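Local coordinates for protein aminotransferase, class I (PDB 2O1B) that probably catalyses pyridoxal-phosphate-dependent transfer of amino groups between amino acids and 2-oxo acids, with aspartate as a likely substrate, at residues 337-348 with 373-383; 59-67 with 293-304. One frame throughout, in Å; residues are numbered along the deposited sequence.

In the fold
Contact 2 closes before contact 1 opens: residues 59-67 pair with 293-304, and only later in the chain does 337-348 meet 373-383. Their centres lie about 33 Å apart and their nearest atoms about 7 Å, without touching. Helix 302-325 joins them, since its first turn belongs to contact 2 and its later residues Phe312, Phe319 and Glu320 meet side chains of contact 1. Contact 1 forms the centre of the small antiparallel sheet and brings Tyr338 to the pyridoxal phosphate, whereas contact 2 packs helix 63-72 against helix 288-300, close to the second subunit of the dimer.

Contact 1: residues 337-348 with 373-383; sequences IYVWLETPPGYD and NGNRYVRISLA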
loop_
_atom_site.group_PDB
_atom_site.type_symbol
_atom_site.label_atom_id
_atom_site.label_comp_id
_atom_site.label_asym_id
_atom_site.label_seq_id
_atom_site.Cartn_x
_atom_site.Cartn_y
_atom_site.Cartn_z
ATOM N N ILE A 337 -17.746 -3.418 17.715
ATOM C CA ILE A 337 -17.644 -4.801 18.163
ATOM C C ILE A 337 -17.028 -4.939 19.577
ATOM O O ILE A 337 -16.640 -6.032 19.973
ATOM C CB ILE A 337 -16.856 -5.664 17.128
ATOM C CG1 ILE A 337 -15.412 -5.165 16.979
ATOM C CG2 ILE A 337 -17.589 -5.688 15.752
ATOM C CD1 ILE A 337 -14.526 -6.094 16.192
ATOM N N TYR A 338 -16.958 -3.834 20.327
ATOM C CA TYR A 338 -16.286 -3.824 21.636
ATOM C C TYR A 338 -17.170 -3.367 22.800
ATOM O O TYR A 338 -18.218 -2.736 22.595
ATOM C CB TYR A 338 -15.035 -2.935 21.606
ATOM C CG TYR A 338 -14.208 -3.006 20.344
ATOM C CD1 TYR A 338 -13.217 -3.977 20.186
ATOM C CD2 TYR A 338 -14.395 -2.082 19.315
ATOM C CE1 TYR A 338 -12.442 -4.039 19.025
ATOM C CE2 TYR A 338 -13.627 -2.137 18.154
ATOM C CZ TYR A 338 -12.649 -3.114 18.019
ATOM O OH TYR A 338 -11.884 -3.168 16.869
ATOM N N VAL A 339 -16.740 -3.681 24.025
ATOM C CA VAL A 339 -17.231 -2.964 25.211
ATOM C C VAL A 339 -16.065 -2.218 25.891
ATOM O O VAL A 339 -14.963 -2.746 26.003
ATOM C CB VAL A 339 -18.030 -3.884 26.182
ATOM C CG1 VAL A 339 -18.589 -3.095 27.380
ATOM C CG2 VAL A 339 -19.187 -4.561 25.446
ATOM N N TRP A 340 -16.326 -0.974 26.286
ATOM C CA TRP A 340 -15.348 -0.057 26.892
ATOM C C TRP A 340 -15.591 -0.162 28.393
ATOM O O TRP A 340 -16.617 0.304 28.893
ATOM C CB TRP A 340 -15.626 1.355 26.343
ATOM C CG TRP A 340 -14.705 2.517 26.659
ATOM C CD1 TRP A 340 -15.085 3.737 27.140
ATOM C CD2 TRP A 340 -13.289 2.605 26.433
ATOM N NE1 TRP A 340 -14.002 4.575 27.251
ATOM C CE2 TRP A 340 -12.885 3.909 26.815
ATOM C CE3 TRP A 340 -12.324 1.717 25.934
ATOM C CZ2 TRP A 340 -11.555 4.330 26.751
ATOM C CZ3 TRP A 340 -10.990 2.140 25.867
ATOM C CH2 TRP A 340 -10.619 3.431 26.274
ATOM N N LEU A 341 -14.652 -0.819 29.092
ATOM C CA LEU A 341 -14.786 -1.194 30.507
ATOM C C LEU A 341 -13.888 -0.328 31.380
ATOM O O LEU A 341 -12.719 -0.139 31.061
ATOM C CB LEU A 341 -14.344 -2.657 30.687
ATOM C CG LEU A 341 -14.811 -3.647 31.769
ATOM C CD1 LEU A 341 -13.598 -4.361 32.346
ATOM C CD2 LEU A 341 -15.657 -3.062 32.896
ATOM N N GLU A 342 -14.424 0.179 32.488
ATOM C CA GLU A 342 -13.604 0.871 33.490
ATOM C C GLU A 342 -12.606 -0.078 34.142
ATOM O O GLU A 342 -12.925 -1.241 34.413
ATOM C CB GLU A 342 -14.483 1.489 34.587
ATOM C CG GLU A 342 -15.398 2.610 34.108
ATOM C CD GLU A 342 -15.862 3.534 35.235
ATOM O OE1 GLU A 342 -15.118 3.724 36.220
ATOM O OE2 GLU A 342 -16.981 4.069 35.129
ATOM N N THR A 343 -11.390 0.417 34.376
ATOM C CA THR A 343 -10.466 -0.254 35.277
ATOM C C THR A 343 -10.900 -0.005 36.730
ATOM O O THR A 343 -11.510 1.033 37.037
ATOM C CB THR A 343 -9.009 0.198 35.091
ATOM O OG1 THR A 343 -8.879 1.594 35.408
ATOM C CG2 THR A 343 -8.530 -0.093 33.667
ATOM N N PRO A 344 -10.600 -0.959 37.632
ATOM C CA PRO A 344 -10.950 -0.767 39.028
ATOM C C PRO A 344 -9.977 0.198 39.673
ATOM O O PRO A 344 -8.899 0.432 39.107
ATOM C CB PRO A 344 -10.787 -2.166 39.625
ATOM C CG PRO A 344 -9.875 -2.872 38.740
ATOM C CD PRO A 344 -9.927 -2.247 37.403
ATOM N N PRO A 345 -10.352 0.778 40.833
ATOM C CA PRO A 345 -9.410 1.672 41.509
ATOM C C PRO A 345 -8.073 0.979 41.801
ATOM O O PRO A 345 -8.040 -0.217 42.121
ATOM C CB PRO A 345 -10.125 2.057 42.816
ATOM C CG PRO A 345 -11.365 1.250 42.882
ATOM C CD PRO A 345 -11.643 0.667 41.539
ATOM N N GLY A 346 -6.983 1.730 41.666
ATOM C CA GLY A 346 -5.647 1.215 41.935
ATOM C C GLY A 346 -5.000 0.500 40.758
ATOM O O GLY A 346 -3.869 0.047 40.868
ATOM N N TYR A 347 -5.735 0.374 39.655
ATOM C CA TYR A 347 -5.212 -0.143 38.379
ATOM C C TYR A 347 -5.404 0.873 37.260
ATOM O O TYR A 347 -6.515 1.334 37.039
ATOM C CB TYR A 347 -5.957 -1.415 37.955
ATOM C CG TYR A 347 -5.767 -2.582 38.873
ATOM C CD1 TYR A 347 -6.461 -2.660 40.084
ATOM C CD2 TYR A 347 -4.897 -3.621 38.534
ATOM C CE1 TYR A 347 -6.304 -3.730 40.923
ATOM C CE2 TYR A 347 -4.732 -4.707 39.376
ATOM C CZ TYR A 347 -5.435 -4.748 40.577
ATOM O OH TYR A 347 -5.278 -5.808 41.436
ATOM N N ASP A 348 -4.340 1.209 36.541
ATOM C CA ASP A 348 -4.516 1.895 35.269
ATOM C C ASP A 348 -4.787 0.844 34.179
ATOM O O ASP A 348 -4.891 -0.354 34.488
ATOM C CB ASP A 348 -3.353 2.854 34.941
ATOM C CG ASP A 348 -2.018 2.152 34.716
ATOM O OD1 ASP A 348 -1.971 1.000 34.230
ATOM O OD2 ASP A 348 -0.985 2.785 35.008
ATOM N N ASN A 373 -7.499 9.920 27.665
ATOM C CA ASN A 373 -8.839 9.666 28.183
ATOM C C ASN A 373 -9.184 8.181 28.280
ATOM O O ASN A 373 -10.241 7.827 28.803
ATOM C CB ASN A 373 -9.893 10.396 27.354
ATOM C CG ASN A 373 -9.835 11.887 27.535
ATOM O OD1 ASN A 373 -9.307 12.383 28.538
ATOM N ND2 ASN A 373 -10.364 12.621 26.563
ATOM N N GLY A 374 -8.294 7.333 27.773
ATOM C CA GLY A 374 -8.429 5.887 27.872
ATOM C C GLY A 374 -7.602 5.313 29.014
ATOM O O GLY A 374 -7.598 4.113 29.221
ATOM N N ASN A 375 -6.922 6.172 29.773
ATOM C CA ASN A 375 -6.031 5.715 30.837
ATOM C C ASN A 375 -6.671 4.762 31.865
ATOM O O ASN A 375 -5.991 3.896 32.429
ATOM C CB ASN A 375 -5.397 6.909 31.565
ATOM C CG ASN A 375 -4.112 6.542 32.254
ATOM O OD1 ASN A 375 -3.223 5.944 31.648
ATOM N ND2 ASN A 375 -3.999 6.890 33.534
ATOM N N ARG A 376 -7.970 4.923 32.099
ATOM C CA ARG A 376 -8.667 4.112 33.097
ATOM C C ARG A 376 -9.811 3.282 32.512
ATOM O O ARG A 376 -10.851 3.081 33.148
ATOM C CB ARG A 376 -9.109 4.964 34.285
ATOM C CG ARG A 376 -7.944 5.740 34.909
ATOM C CD ARG A 376 -7.874 5.600 36.414
ATOM N NE ARG A 376 -6.626 6.165 36.941
ATOM C CZ ARG A 376 -5.648 5.469 37.517
ATOM N NH1 ARG A 376 -5.751 4.150 37.683
ATOM N NH2 ARG A 376 -4.564 6.101 37.954
ATOM N N TYR A 377 -9.588 2.796 31.293
ATOM C CA TYR A 377 -10.497 1.866 30.638
ATOM C C TYR A 377 -9.720 0.797 29.899
ATOM O O TYR A 377 -8.554 0.975 29.585
ATOM C CB TYR A 377 -11.344 2.562 29.587
ATOM C CG TYR A 377 -12.359 3.531 30.103
ATOM C CD1 TYR A 377 -13.682 3.142 30.287
ATOM C CD2 TYR A 377 -12.001 4.842 30.404
ATOM C CE1 TYR A 377 -14.622 4.028 30.767
ATOM C CE2 TYR A 377 -12.940 5.738 30.876
ATOM C CZ TYR A 377 -14.247 5.321 31.057
ATOM O OH TYR A 377 -15.190 6.215 31.519
ATOM N N VAL A 378 -10.402 -0.296 29.596
ATOM C CA VAL A 378 -9.883 -1.299 28.692
ATOM C C VAL A 378 -10.939 -1.599 27.634
ATOM O O VAL A 378 -12.140 -1.459 27.891
ATOM C CB VAL A 378 -9.437 -2.586 29.436
ATOM C CG1 VAL A 378 -8.271 -2.277 30.385
ATOM C CG2 VAL A 378 -10.609 -3.221 30.195
ATOM N N ARG A 379 -10.477 -1.990 26.447
ATOM C CA ARG A 379 -11.355 -2.351 25.342
ATOM C C ARG A 379 -11.470 -3.869 25.238
ATOM O O ARG A 379 -10.466 -4.593 25.259
ATOM C CB ARG A 379 -10.807 -1.769 24.036
ATOM C CG ARG A 379 -11.798 -1.740 22.876
ATOM C CD ARG A 379 -11.064 -1.470 21.557
ATOM N NE ARG A 379 -10.225 -2.607 21.172
ATOM C CZ ARG A 379 -9.454 -2.659 20.083
ATOM N NH1 ARG A 379 -9.406 -1.640 19.225
ATOM N NH2 ARG A 379 -8.737 -3.749 19.838
ATOM N N ILE A 380 -12.699 -4.342 25.125
ATOM C CA ILE A 380 -12.990 -5.768 25.168
ATOM C C ILE A 380 -13.709 -6.149 23.886
ATOM O O ILE A 380 -14.796 -5.638 23.601
ATOM C CB ILE A 380 -13.844 -6.112 26.405
ATOM C CG1 ILE A 380 -12.980 -6.012 27.677
ATOM C CG2 ILE A 380 -14.494 -7.487 26.262
ATOM C CD1 ILE A 380 -13.743 -6.190 28.971
ATOM N N SER A 381 -13.085 -7.022 23.104
ATOM C CA SER A 381 -13.652 -7.442 21.822
ATOM C C SER A 381 -14.658 -8.567 21.986
ATOM O O SER A 381 -14.367 -9.588 22.612
ATOM C CB SER A 381 -12.553 -7.890 20.875
ATOM O OG SER A 381 -13.107 -8.395 19.665
ATOM N N LEU A 382 -15.837 -8.376 21.404
ATOM C CA LEU A 382 -16.881 -9.392 21.429
ATOM C C LEU A 382 -16.773 -10.312 20.206
ATOM O O LEU A 382 -17.668 -11.102 19.929
ATOM C CB LEU A 382 -18.260 -8.730 21.501
ATOM C CG LEU A 382 -18.556 -7.838 22.714
ATOM C CD1 LEU A 382 -19.626 -6.809 22.368
ATOM C CD2 LEU A 382 -18.957 -8.657 23.928
ATOM N N ALA A 383 -15.658 -10.200 19.489
ATOM C CA ALA A 383 -15.454 -10.918 18.240
ATOM C C ALA A 383 -14.812 -12.286 18.466
ATOM O O ALA A 383 -13.720 -12.571 17.965
ATOM C CB ALA A 383 -14.626 -10.082 17.305
HETATM O O HOH W 1 -12.264 4.880 34.769
HETATM O O HOH W 2 -8.552 3.079 38.087
#
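Strands 338-342 and 377-381 pair antiparallel at the centre of a four-stranded sheet, edged by strands 330-331 and 365-366. The hydrogen-bonded pairs are Val339 with Ile380 and Leu341 with Val378; Leu341 N reaches Val378 O at 2.9 Å, nearly straight. Beyond the strand ends, Leu382 N bonds to Ile337 O and Thr343 N to Arg376 O. On one face, branched aliphatics suit burial beneath helices 302-325 and 349-360: Leu341 CD1 meets Ile380 CD1 at 3.8 Å, and Val339 CG2 meets Leu382 CD1.

This is the small-domain sheet of a fold-type I aminotransferase, whose other face looks to the cofactor. There Arg379, bent at chi3 (69°), lays its guanidinium flat on Tyr338, centres 4.1 Å apart and planes at 15°. Ile337 CG1 covers the opposite face of that ring. A long arginine suits the place because its flat end can stack while its N-H groups bond beyond: Arg379 NH1 goes to Asn192, and Tyr338 OH to Tyr223, both of the pyridoxal-phosphate pocket.

Farther along, broad flat rings suit face-to-face packing: the five-membered ring of Trp340 stacks offset on Tyr377, centroids 3.9 Å apart and planes 4° from parallel. Tyr377 CB lies over the indole's six-membered ring, 3.3 Å from its centroid. Gly374, without a side chain, brings its bare CA to the indole edge, 3.7 Å from Trp340 CH2. Tyr167 takes the indole NH.

Contact 2: residues 59-67 with 293-304; sequences GPTPQGIID and AAIYALNHYDDF
Pro62, the N-cap of helix 63-72, is the first residue of its segment to touch the other, and its compact ring meets two aromatics. Pro62 CG stands over the face of Phe304, 3.9 Å from the ring centroid and 10° off the normal, a CH-pi contact. Pro62 CB meanwhile lies 3.6 Å from Tyr301 CE2.

Gly64 follows, in the first turn of the helix. Its CA comes within 3.2 Å of Tyr301 OH, too close for a side chain on this side, so glycine suits the place. The hydroxyl and Gly64 N share a water, which lies 2.8 Å from Tyr301 OH and accepts from Gly64 N; thus a solvent molecule links the partly exposed start of the helix to the tyrosine. Tyr296 CE1 approaches Gly64 O obliquely, at 3.5 Å, and the Tyr296 ring stacks on His68, one turn on from Gly64.

Ile65 carries the buried part. Its CG1 stands anti to the carbonyl carbon (chi1 -64°), and the chain runs on from there between Tyr301 and Ala297. The terminal CD1 lies over the Tyr301 face and 3.6 Å from Ala297 CB, while the other branch, CG2, meets Ala293 CB at 4.1 Å. The small alanines let the forked isoleucine settle against the helix backbone.

Residues 63-67 of helix 63-72 and 293-300 of helix 288-300 thus run roughly antiparallel, the axes of these short pieces 150° apart in direction and 8.9 Å at closest approach. This largely apolar helix-helix packing joins helix 63-72 of the aminotransferase fold to the end of helix 288-300, where the chain kinks at Tyr301 into helix 302-325.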
loop_
_atom_site.group_PDB
_atom_site.type_symbol
_atom_site.label_atom_id
_atom_site.label_comp_id
_atom_site.label_asym_id
_atom_site.label_seq_id
_atom_site.Cartn_x
_atom_site.Cartn_y
_atom_site.Cartn_z
ATOM N N GLY A 59 -16.022 -14.812 12.157
ATOM C CA GLY A 59 -16.650 -15.586 11.104
ATOM C C GLY A 59 -15.830 -15.617 9.830
ATOM O O GLY A 59 -14.916 -14.796 9.654
ATOM N N PRO A 60 -16.145 -16.573 8.940
ATOM C CA PRO A 60 -15.502 -16.693 7.639
ATOM C C PRO A 60 -16.056 -15.702 6.628
ATOM O O PRO A 60 -17.144 -15.154 6.822
ATOM C CB PRO A 60 -15.865 -18.116 7.203
ATOM C CG PRO A 60 -17.173 -18.386 7.860
ATOM C CD PRO A 60 -17.159 -17.623 9.159
ATOM N N THR A 61 -15.300 -15.479 5.560
ATOM C CA THR A 61 -15.780 -14.761 4.389
ATOM C C THR A 61 -16.938 -15.539 3.757
ATOM O O THR A 61 -16.835 -16.758 3.550
ATOM C CB THR A 61 -14.662 -14.590 3.333
ATOM O OG1 THR A 61 -13.436 -14.187 3.973
ATOM C CG2 THR A 61 -15.076 -13.533 2.278
ATOM N N PRO A 62 -18.054 -14.852 3.460
ATOM C CA PRO A 62 -19.168 -15.592 2.842
ATOM C C PRO A 62 -18.709 -16.378 1.598
ATOM O O PRO A 62 -17.913 -15.869 0.811
ATOM C CB PRO A 62 -20.142 -14.481 2.457
ATOM C CG PRO A 62 -19.888 -13.403 3.454
ATOM C CD PRO A 62 -18.389 -13.430 3.678
ATOM N N GLN A 63 -19.190 -17.604 1.437
ATOM C CA GLN A 63 -18.695 -18.497 0.377
ATOM C C GLN A 63 -18.821 -17.888 -1.024
ATOM O O GLN A 63 -17.943 -18.076 -1.869
ATOM C CB GLN A 63 -19.379 -19.869 0.440
ATOM C CG GLN A 63 -18.769 -20.915 -0.518
ATOM C CD GLN A 63 -17.295 -21.207 -0.215
ATOM O OE1 GLN A 63 -16.878 -21.226 0.948
ATOM N NE2 GLN A 63 -16.505 -21.433 -1.263
ATOM N N GLY A 64 -19.896 -17.136 -1.256
ATOM C CA GLY A 64 -20.119 -16.471 -2.535
ATOM C C GLY A 64 -19.013 -15.512 -2.949
ATOM O O GLY A 64 -18.674 -15.445 -4.129
ATOM N N ILE A 65 -18.449 -14.776 -1.986
ATOM C CA ILE A 65 -17.338 -13.863 -2.256
ATOM C C ILE A 65 -16.085 -14.657 -2.604
ATOM O O ILE A 65 -15.389 -14.352 -3.589
ATOM C CB ILE A 65 -17.076 -12.907 -1.058
ATOM C CG1 ILE A 65 -18.304 -12.009 -0.846
ATOM C CG2 ILE A 65 -15.818 -12.069 -1.282
ATOM C CD1 ILE A 65 -18.384 -11.319 0.524
ATOM N N ILE A 66 -15.819 -15.684 -1.797
ATOM C CA ILE A 66 -14.749 -16.644 -2.060
ATOM C C ILE A 66 -14.847 -17.273 -3.454
ATOM O O ILE A 66 -13.859 -17.267 -4.191
ATOM C CB ILE A 66 -14.663 -17.742 -0.960
ATOM C CG1 ILE A 66 -14.423 -17.117 0.423
ATOM C CG2 ILE A 66 -13.542 -18.737 -1.265
ATOM C CD1 ILE A 66 -13.171 -16.219 0.494
ATOM N N ASP A 67 -16.015 -17.812 -3.816
ATOM C CA ASP A 67 -16.198 -18.437 -5.150
ATOM C C ASP A 67 -15.889 -17.487 -6.303
ATOM O O ASP A 67 -15.263 -17.873 -7.287
ATOM C CB ASP A 67 -17.621 -18.963 -5.358
ATOM C CG ASP A 67 -18.033 -19.977 -4.325
ATOM O OD1 ASP A 67 -19.265 -20.120 -4.099
ATOM O OD2 ASP A 67 -17.136 -20.637 -3.748
ATOM N N ALA A 293 -13.949 -9.539 -6.342
ATOM C CA ALA A 293 -14.482 -10.040 -5.080
ATOM C C ALA A 293 -15.148 -8.920 -4.276
ATOM O O ALA A 293 -16.209 -9.119 -3.700
ATOM C CB ALA A 293 -13.383 -10.690 -4.271
ATOM N N ALA A 294 -14.511 -7.747 -4.246
ATOM C CA ALA A 294 -15.063 -6.564 -3.598
ATOM C C ALA A 294 -16.379 -6.084 -4.237
ATOM O O ALA A 294 -17.327 -5.704 -3.528
ATOM C CB ALA A 294 -14.033 -5.452 -3.589
ATOM N N ILE A 295 -16.431 -6.115 -5.570
ATOM C CA ILE A 295 -17.615 -5.733 -6.333
ATOM C C ILE A 295 -18.730 -6.676 -5.941
ATOM O O ILE A 295 -19.847 -6.253 -5.645
ATOM C CB ILE A 295 -17.367 -5.849 -7.871
ATOM C CG1 ILE A 295 -16.494 -4.693 -8.374
ATOM C CG2 ILE A 295 -18.705 -5.909 -8.658
ATOM C CD1 ILE A 295 -15.738 -4.993 -9.680
ATOM N N TYR A 296 -18.417 -7.965 -5.939
ATOM C CA TYR A 296 -19.417 -8.970 -5.628
ATOM C C TYR A 296 -19.961 -8.757 -4.221
ATOM O O TYR A 296 -21.163 -8.825 -4.016
ATOM C CB TYR A 296 -18.831 -10.366 -5.773
ATOM C CG TYR A 296 -19.893 -11.423 -5.812
ATOM C CD1 TYR A 296 -20.226 -12.147 -4.669
ATOM C CD2 TYR A 296 -20.596 -11.677 -6.985
ATOM C CE1 TYR A 296 -21.213 -13.110 -4.706
ATOM C CE2 TYR A 296 -21.578 -12.638 -7.033
ATOM C CZ TYR A 296 -21.878 -13.349 -5.893
ATOM O OH TYR A 296 -22.856 -14.303 -5.952
ATOM N N ALA A 297 -19.073 -8.453 -3.269
ATOM C CA ALA A 297 -19.475 -8.260 -1.878
ATOM C C ALA A 297 -20.450 -7.099 -1.737
ATOM O O ALA A 297 -21.541 -7.262 -1.191
ATOM C CB ALA A 297 -18.262 -8.057 -0.991
ATOM N N LEU A 298 -20.045 -5.936 -2.241
ATOM C CA LEU A 298 -20.841 -4.714 -2.164
ATOM C C LEU A 298 -22.192 -4.847 -2.822
ATOM O O LEU A 298 -23.191 -4.387 -2.277
ATOM C CB LEU A 298 -20.073 -3.538 -2.780
ATOM C CG LEU A 298 -18.853 -3.092 -1.969
ATOM C CD1 LEU A 298 -17.949 -2.179 -2.795
ATOM C CD2 LEU A 298 -19.317 -2.395 -0.706
ATOM N N ASN A 299 -22.219 -5.485 -3.988
ATOM C CA ASN A 299 -23.460 -5.654 -4.739
ATOM C C ASN A 299 -24.470 -6.601 -4.103
ATOM O O ASN A 299 -25.674 -6.413 -4.256
ATOM C CB ASN A 299 -23.175 -6.116 -6.173
ATOM C CG ASN A 299 -22.610 -5.012 -7.055
ATOM O OD1 ASN A 299 -22.045 -5.296 -8.115
ATOM N ND2 ASN A 299 -22.751 -3.752 -6.629
ATOM N N HIS A 300 -23.999 -7.625 -3.404
ATOM C CA HIS A 300 -24.909 -8.717 -3.029
ATOM C C HIS A 300 -25.115 -8.967 -1.539
ATOM O O HIS A 300 -25.943 -9.805 -1.176
ATOM C CB HIS A 300 -24.474 -10.018 -3.700
ATOM C CG HIS A 300 -24.533 -9.973 -5.190
ATOM N ND1 HIS A 300 -23.406 -9.852 -5.975
ATOM C CD2 HIS A 300 -25.582 -10.040 -6.042
ATOM C CE1 HIS A 300 -23.760 -9.845 -7.249
ATOM N NE2 HIS A 300 -25.075 -9.947 -7.316
ATOM N N TYR A 301 -24.389 -8.256 -0.677
ATOM C CA TYR A 301 -24.385 -8.630 0.748
ATOM C C TYR A 301 -24.919 -7.604 1.755
ATOM O O TYR A 301 -24.442 -7.521 2.886
ATOM C CB TYR A 301 -23.014 -9.180 1.157
ATOM C CG TYR A 301 -22.710 -10.521 0.519
ATOM C CD1 TYR A 301 -22.117 -10.597 -0.743
ATOM C CD2 TYR A 301 -23.020 -11.708 1.176
ATOM C CE1 TYR A 301 -21.846 -11.828 -1.336
ATOM C CE2 TYR A 301 -22.748 -12.943 0.596
ATOM C CZ TYR A 301 -22.157 -12.994 -0.654
ATOM O OH TYR A 301 -21.885 -14.214 -1.219
ATOM N N ASP A 302 -25.936 -6.854 1.344
ATOM C CA ASP A 302 -26.626 -5.930 2.249
ATOM C C ASP A 302 -27.239 -6.660 3.454
ATOM O O ASP A 302 -27.121 -6.200 4.590
ATOM C CB ASP A 302 -27.731 -5.182 1.493
ATOM C CG ASP A 302 -27.198 -4.071 0.610
ATOM O OD1 ASP A 302 -28.031 -3.389 -0.034
ATOM O OD2 ASP A 302 -25.964 -3.874 0.566
ATOM N N ASP A 303 -27.910 -7.784 3.196
ATOM C CA ASP A 303 -28.550 -8.564 4.260
ATOM C C ASP A 303 -27.512 -9.096 5.252
ATOM O O ASP A 303 -27.728 -9.075 6.472
ATOM C CB ASP A 303 -29.383 -9.714 3.676
ATOM C CG ASP A 303 -30.574 -9.225 2.860
ATOM O OD1 ASP A 303 -30.971 -8.047 3.011
ATOM O OD2 ASP A 303 -31.122 -10.024 2.069
ATOM N N PHE A 304 -26.377 -9.554 4.729
ATOM C CA PHE A 304 -25.320 -10.080 5.573
ATOM C C PHE A 304 -24.779 -9.005 6.505
ATOM O O PHE A 304 -24.486 -9.297 7.657
ATOM C CB PHE A 304 -24.192 -10.689 4.731
ATOM C CG PHE A 304 -23.031 -11.194 5.542
ATOM C CD1 PHE A 304 -21.912 -10.385 5.756
ATOM C CD2 PHE A 304 -23.048 -12.478 6.083
ATOM C CE1 PHE A 304 -20.829 -10.847 6.492
ATOM C CE2 PHE A 304 -21.968 -12.957 6.827
ATOM C CZ PHE A 304 -20.851 -12.131 7.037
HETATM O O HOH W 3 -22.540 -16.384 0.359
#